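Long-range contact in surface presentation of antigens protein SpaS (Salmonella typhimurium, PDB 3C01), which takes part in the type III secretion pathway that presents the surface determinants Salmonella needs to enter mammalian cells, this chain being the C-terminal part of the protein: residues Met15-Gln27 and Phe54-Ile68. Residues are numbered along the deposited sequence; the frame is centred on the assembly and turned at random.
Sequences MPIPMISVYETNQ and FKTHRRYDLVSLEEI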
loop_
_atom_site.group_PDB
_atom_site.type_symbol
_atom_site.label_atom_id
_atom_site.label_comp_id
_atom_site.label_asym_id
_atom_site.label_seq_id
_atom_site.Cartn_x
_atom_site.Cartn_y
_atom_site.Cartn_z
ATOM N N MET B 15 -12.578 -10.529 -2.405
ATOM C CA MET B 15 -12.675 -9.719 -3.613
ATOM C C MET B 15 -11.478 -9.941 -4.524
ATOM O O MET B 15 -10.361 -9.943 -4.072
ATOM C CB MET B 15 -12.676 -8.266 -3.192
ATOM C CG MET B 15 -12.748 -7.244 -4.314
ATOM S SD MET B 15 -12.861 -5.680 -3.432
ATOM C CE MET B 15 -11.218 -5.462 -2.707
ATOM N N PRO B 16 -11.712 -10.108 -5.823
ATOM C CA PRO B 16 -10.600 -10.525 -6.698
ATOM C C PRO B 16 -9.561 -9.443 -7.029
ATOM O O PRO B 16 -8.404 -9.777 -7.279
ATOM C CB PRO B 16 -11.318 -11.016 -7.973
ATOM C CG PRO B 16 -12.637 -10.288 -7.968
ATOM C CD PRO B 16 -12.993 -9.973 -6.537
ATOM N N ILE B 17 -9.958 -8.176 -7.028
ATOM C CA ILE B 17 -9.066 -7.090 -7.444
ATOM C C ILE B 17 -8.567 -6.273 -6.232
ATOM O O ILE B 17 -9.288 -6.076 -5.247
ATOM C CB ILE B 17 -9.794 -6.176 -8.438
ATOM C CG1 ILE B 17 -10.315 -7.001 -9.633
ATOM C CG2 ILE B 17 -8.887 -5.047 -8.887
ATOM C CD1 ILE B 17 -11.473 -6.345 -10.421
ATOM N N PRO B 18 -7.310 -5.839 -6.254
ATOM C CA PRO B 18 -6.835 -5.021 -5.116
ATOM C C PRO B 18 -7.404 -3.616 -5.083
ATOM O O PRO B 18 -7.945 -3.174 -6.051
ATOM C CB PRO B 18 -5.335 -4.977 -5.291
ATOM C CG PRO B 18 -5.027 -5.801 -6.557
ATOM C CD PRO B 18 -6.258 -6.153 -7.230
ATOM N N MET B 19 -7.269 -2.936 -3.958
ATOM C CA MET B 19 -7.852 -1.627 -3.772
ATOM C C MET B 19 -6.856 -0.656 -3.123
ATOM O O MET B 19 -5.972 -1.056 -2.383
ATOM C CB MET B 19 -9.067 -1.772 -2.883
ATOM C CG MET B 19 -9.676 -0.501 -2.410
ATOM S SD MET B 19 -11.143 -0.815 -1.378
ATOM C CE MET B 19 -10.435 -0.548 0.266
ATOM N N ILE B 20 -7.030 0.624 -3.419
ATOM C CA ILE B 20 -6.260 1.670 -2.816
ATOM C C ILE B 20 -6.858 1.953 -1.442
ATOM O O ILE B 20 -7.908 2.611 -1.361
ATOM C CB ILE B 20 -6.327 2.960 -3.609
ATOM C CG1 ILE B 20 -5.937 2.760 -5.103
ATOM C CG2 ILE B 20 -5.451 3.965 -2.965
ATOM C CD1 ILE B 20 -4.538 2.238 -5.357
ATOM N N SER B 21 -6.197 1.447 -0.391
ATOM C CA SER B 21 -6.672 1.544 0.959
ATOM C C SER B 21 -6.288 2.842 1.635
ATOM O O SER B 21 -6.985 3.291 2.523
ATOM C CB SER B 21 -6.127 0.361 1.782
ATOM O OG SER B 21 -4.730 0.161 1.572
ATOM N N VAL B 22 -5.130 3.392 1.264
ATOM C CA VAL B 22 -4.538 4.543 1.920
ATOM C C VAL B 22 -4.046 5.465 0.826
ATOM O O VAL B 22 -3.493 4.993 -0.166
ATOM C CB VAL B 22 -3.350 4.120 2.751
ATOM C CG1 VAL B 22 -2.614 5.343 3.322
ATOM C CG2 VAL B 22 -3.805 3.151 3.832
ATOM N N TYR B 23 -4.244 6.776 0.999
ATOM C CA TYR B 23 -3.761 7.741 0.012
ATOM C C TYR B 23 -3.416 9.065 0.709
ATOM O O TYR B 23 -4.317 9.783 1.151
ATOM C CB TYR B 23 -4.863 7.934 -1.007
ATOM C CG TYR B 23 -4.522 8.740 -2.233
ATOM C CD1 TYR B 23 -4.151 8.098 -3.414
ATOM C CD2 TYR B 23 -4.653 10.118 -2.242
ATOM C CE1 TYR B 23 -3.871 8.793 -4.558
ATOM C CE2 TYR B 23 -4.359 10.850 -3.392
ATOM C CZ TYR B 23 -3.979 10.174 -4.547
ATOM O OH TYR B 23 -3.724 10.842 -5.720
ATOM N N GLU B 24 -2.126 9.374 0.817
ATOM C CA GLU B 24 -1.685 10.523 1.584
ATOM C C GLU B 24 -0.391 11.079 1.036
ATOM O O GLU B 24 0.407 10.359 0.458
ATOM C CB GLU B 24 -1.462 10.169 3.057
ATOM C CG GLU B 24 -2.648 9.530 3.810
ATOM C CD GLU B 24 -3.863 10.446 3.961
ATOM O OE1 GLU B 24 -4.967 9.919 4.336
ATOM O OE2 GLU B 24 -3.728 11.682 3.685
ATOM N N THR B 25 -0.154 12.362 1.255
ATOM C CA THR B 25 1.078 12.960 0.817
ATOM C C THR B 25 1.749 13.706 1.962
ATOM O O THR B 25 1.160 13.912 3.029
ATOM C CB THR B 25 0.785 13.948 -0.315
ATOM O OG1 THR B 25 0.165 15.093 0.243
ATOM C CG2 THR B 25 -0.169 13.371 -1.332
ATOM N N ASN B 26 3.004 14.098 1.731
ATOM C CA ASN B 26 3.766 14.949 2.658
ATOM C C ASN B 26 3.701 14.457 4.089
ATOM O O ASN B 26 3.985 13.288 4.320
ATOM C CB ASN B 26 3.362 16.406 2.486
ATOM C CG ASN B 26 3.579 16.878 1.049
ATOM O OD1 ASN B 26 4.613 16.537 0.425
ATOM N ND2 ASN B 26 2.603 17.621 0.493
ATOM N N GLN B 27 3.359 15.316 5.047
ATOM C CA GLN B 27 3.394 14.943 6.476
ATOM C C GLN B 27 2.566 13.718 6.786
ATOM O O GLN B 27 2.976 12.849 7.547
ATOM C CB GLN B 27 2.906 16.077 7.372
ATOM C CG GLN B 27 3.808 17.304 7.370
ATOM C CD GLN B 27 5.283 17.001 7.724
ATOM O OE1 GLN B 27 6.161 17.145 6.869
ATOM N NE2 GLN B 27 5.547 16.572 8.969
ATOM N N PHE B 54 -0.296 7.449 -7.563
ATOM C CA PHE B 54 -0.729 8.770 -7.078
ATOM C C PHE B 54 -1.427 9.556 -8.184
ATOM O O PHE B 54 -2.454 10.172 -7.963
ATOM C CB PHE B 54 0.442 9.594 -6.556
ATOM C CG PHE B 54 0.032 10.930 -6.048
ATOM C CD1 PHE B 54 -0.723 11.041 -4.886
ATOM C CD2 PHE B 54 0.336 12.086 -6.749
ATOM C CE1 PHE B 54 -1.157 12.295 -4.432
ATOM C CE2 PHE B 54 -0.092 13.336 -6.288
ATOM C CZ PHE B 54 -0.838 13.430 -5.122
ATOM N N LYS B 55 -0.886 9.493 -9.389
ATOM C CA LYS B 55 -1.390 10.287 -10.494
ATOM C C LYS B 55 -2.677 9.704 -11.034
ATOM O O LYS B 55 -3.612 10.413 -11.263
ATOM C CB LYS B 55 -0.331 10.374 -11.592
ATOM C CG LYS B 55 -0.558 11.484 -12.584
ATOM C CD LYS B 55 -0.289 11.057 -14.053
ATOM C CE LYS B 55 1.040 10.298 -14.244
ATOM N NZ LYS B 55 1.484 10.364 -15.706
ATOM N N THR B 56 -2.740 8.390 -11.165
ATOM C CA THR B 56 -3.871 7.721 -11.838
ATOM C C THR B 56 -5.058 7.416 -10.911
ATOM O O THR B 56 -6.184 7.542 -11.329
ATOM C CB THR B 56 -3.397 6.402 -12.522
ATOM O OG1 THR B 56 -2.709 5.558 -11.561
ATOM C CG2 THR B 56 -2.437 6.721 -13.671
ATOM N N HIS B 57 -4.806 7.057 -9.654
ATOM C CA HIS B 57 -5.846 6.599 -8.745
ATOM C C HIS B 57 -6.167 7.599 -7.612
ATOM O O HIS B 57 -5.469 8.574 -7.427
ATOM C CB HIS B 57 -5.401 5.290 -8.112
ATOM C CG HIS B 57 -5.334 4.149 -9.063
ATOM N ND1 HIS B 57 -4.416 4.084 -10.086
ATOM C CD2 HIS B 57 -6.056 3.004 -9.130
ATOM C CE1 HIS B 57 -4.607 2.969 -10.773
ATOM N NE2 HIS B 57 -5.584 2.288 -10.203
ATOM N N ARG B 58 -7.231 7.311 -6.868
ATOM C CA ARG B 58 -7.658 8.035 -5.680
ATOM C C ARG B 58 -8.054 7.024 -4.588
ATOM O O ARG B 58 -8.298 5.821 -4.856
ATOM C CB ARG B 58 -8.913 8.897 -5.983
ATOM C CG ARG B 58 -8.694 10.059 -6.984
ATOM C CD ARG B 58 -7.465 10.862 -6.570
ATOM N NE ARG B 58 -7.244 12.031 -7.395
ATOM C CZ ARG B 58 -6.297 12.154 -8.334
ATOM N NH1 ARG B 58 -6.219 13.288 -8.999
ATOM N NH2 ARG B 58 -5.456 11.183 -8.643
ATOM N N ARG B 59 -8.138 7.527 -3.355
ATOM C CA ARG B 59 -8.505 6.720 -2.220
ATOM C C ARG B 59 -9.744 5.905 -2.555
ATOM O O ARG B 59 -10.705 6.437 -3.063
ATOM C CB ARG B 59 -8.754 7.593 -0.984
ATOM C CG ARG B 59 -8.697 6.790 0.325
ATOM C CD ARG B 59 -8.850 7.635 1.591
ATOM N NE ARG B 59 -7.821 8.651 1.704
ATOM C CZ ARG B 59 -7.931 9.888 1.252
ATOM N NH1 ARG B 59 -9.034 10.284 0.644
ATOM N NH2 ARG B 59 -6.907 10.733 1.385
ATOM N N TYR B 60 -9.679 4.609 -2.275
ATOM C CA TYR B 60 -10.783 3.659 -2.398
ATOM C C TYR B 60 -11.118 3.226 -3.829
ATOM O O TYR B 60 -12.094 2.504 -4.052
ATOM C CB TYR B 60 -12.008 4.120 -1.593
ATOM C CG TYR B 60 -11.687 4.421 -0.137
ATOM C CD1 TYR B 60 -10.847 3.584 0.599
ATOM C CD2 TYR B 60 -12.213 5.559 0.511
ATOM C CE1 TYR B 60 -10.530 3.869 1.942
ATOM C CE2 TYR B 60 -11.928 5.847 1.832
ATOM C CZ TYR B 60 -11.085 5.008 2.539
ATOM O OH TYR B 60 -10.775 5.270 3.840
ATOM N N ASP B 61 -10.275 3.567 -4.805
ATOM C CA ASP B 61 -10.425 2.975 -6.122
ATOM C C ASP B 61 -9.975 1.542 -6.089
ATOM O O ASP B 61 -9.079 1.158 -5.331
ATOM C CB ASP B 61 -9.506 3.633 -7.124
ATOM C CG ASP B 61 -9.955 5.004 -7.546
ATOM O OD1 ASP B 61 -11.126 5.361 -7.291
ATOM O OD2 ASP B 61 -9.117 5.711 -8.189
ATOM N N LEU B 62 -10.551 0.749 -6.970
ATOM C CA LEU B 62 -9.905 -0.453 -7.421
ATOM C C LEU B 62 -8.712 -0.075 -8.315
ATOM O O LEU B 62 -8.747 0.922 -9.065
ATOM C CB LEU B 62 -10.895 -1.273 -8.201
ATOM C CG LEU B 62 -11.767 -2.290 -7.459
ATOM C CD1 LEU B 62 -12.240 -1.794 -6.134
ATOM C CD2 LEU B 62 -12.921 -2.667 -8.368
ATOM N N VAL B 63 -7.656 -0.876 -8.234
ATOM C CA VAL B 63 -6.520 -0.737 -9.109
ATOM C C VAL B 63 -6.951 -1.012 -10.563
ATOM O O VAL B 63 -7.483 -2.067 -10.866
ATOM C CB VAL B 63 -5.390 -1.702 -8.646
ATOM C CG1 VAL B 63 -4.176 -1.678 -9.598
ATOM C CG2 VAL B 63 -4.972 -1.346 -7.212
ATOM N N SER B 64 -6.727 -0.058 -11.461
ATOM C CA SER B 64 -7.216 -0.127 -12.831
ATOM C C SER B 64 -6.289 -0.970 -13.696
ATOM O O SER B 64 -5.159 -1.254 -13.314
ATOM C CB SER B 64 -7.262 1.273 -13.402
ATOM O OG SER B 64 -5.946 1.799 -13.364
ATOM N N LEU B 65 -6.772 -1.329 -14.877
ATOM C CA LEU B 65 -6.072 -2.260 -15.750
ATOM C C LEU B 65 -4.694 -1.734 -16.183
ATOM O O LEU B 65 -3.783 -2.490 -16.454
ATOM C CB LEU B 65 -6.938 -2.600 -16.976
ATOM C CG LEU B 65 -8.177 -3.499 -16.751
ATOM C CD1 LEU B 65 -8.885 -3.182 -15.400
ATOM C CD2 LEU B 65 -9.159 -3.370 -17.939
ATOM N N GLU B 66 -4.551 -0.428 -16.246
ATOM C CA GLU B 66 -3.270 0.220 -16.510
ATOM C C GLU B 66 -2.176 -0.297 -15.573
ATOM O O GLU B 66 -1.102 -0.673 -16.013
ATOM C CB GLU B 66 -3.489 1.701 -16.246
ATOM C CG GLU B 66 -2.453 2.727 -16.683
ATOM C CD GLU B 66 -3.017 4.174 -16.446
ATOM O OE1 GLU B 66 -3.677 4.392 -15.375
ATOM O OE2 GLU B 66 -2.831 5.066 -17.326
ATOM N N GLU B 67 -2.460 -0.324 -14.275
ATOM C CA GLU B 67 -1.443 -0.628 -13.281
ATOM C C GLU B 67 -1.583 -1.962 -12.597
ATOM O O GLU B 67 -0.736 -2.317 -11.769
ATOM C CB GLU B 67 -1.433 0.450 -12.198
ATOM C CG GLU B 67 -0.130 1.269 -12.126
ATOM C CD GLU B 67 -0.320 2.707 -12.507
ATOM O OE1 GLU B 67 -1.444 3.104 -12.905
ATOM O OE2 GLU B 67 0.673 3.454 -12.414
ATOM N N ILE B 68 -2.630 -2.698 -12.937
ATOM C CA ILE B 68 -2.949 -3.932 -12.241
ATOM C C ILE B 68 -1.805 -4.943 -12.301
ATOM O O ILE B 68 -1.489 -5.568 -11.282
ATOM C CB ILE B 68 -4.291 -4.580 -12.772
ATOM C CG1 ILE B 68 -4.721 -5.771 -11.907
ATOM C CG2 ILE B 68 -4.170 -5.058 -14.192
ATOM C CD1 ILE B 68 -4.943 -5.457 -10.442
HETATM O O HOH W 1 -5.631 7.646 3.250
#
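V63 N donates to P18 O, and I20 takes two more backbone bonds: its N gives a nearly straight one (175°) to D61 O at 2.9 Å, while its O accepts Y60 N. The loop joining helices 47-56 and 65-84 is thus paired to residues 18-20, with a single beta bridge at M19 and L62. The type II turn R58-D61 brings Y60 N and D61 O to I20.

Further along, Y23 reaches across with CG anti to its backbone N (chi1 -172°). Its OH donates to F54 O at 2.7 Å, on a lone pair of that carbonyl in the last turn of helix 47-56. The two rings are near parallel, 16° apart, but slid so that they barely overlap; R58 CA lies over one face of Y23, toward its rim. R59 NH2 bonds Y23 O at 2.8 Å and makes a long salt bridge to E24 OE1; a water accepts from Y23 N and R59 NE and lies close to E24 OE1.

Apolar contacts include T25 CG2 with F54 CE1, I20 CD1 with V63 CG2, and P18 CD with I68 CD1 at 3.5 Å.

Strand 19-25 pairs antiparallel with strand 4-9, while P18 also packs on L72 and L75 of helix 65-84.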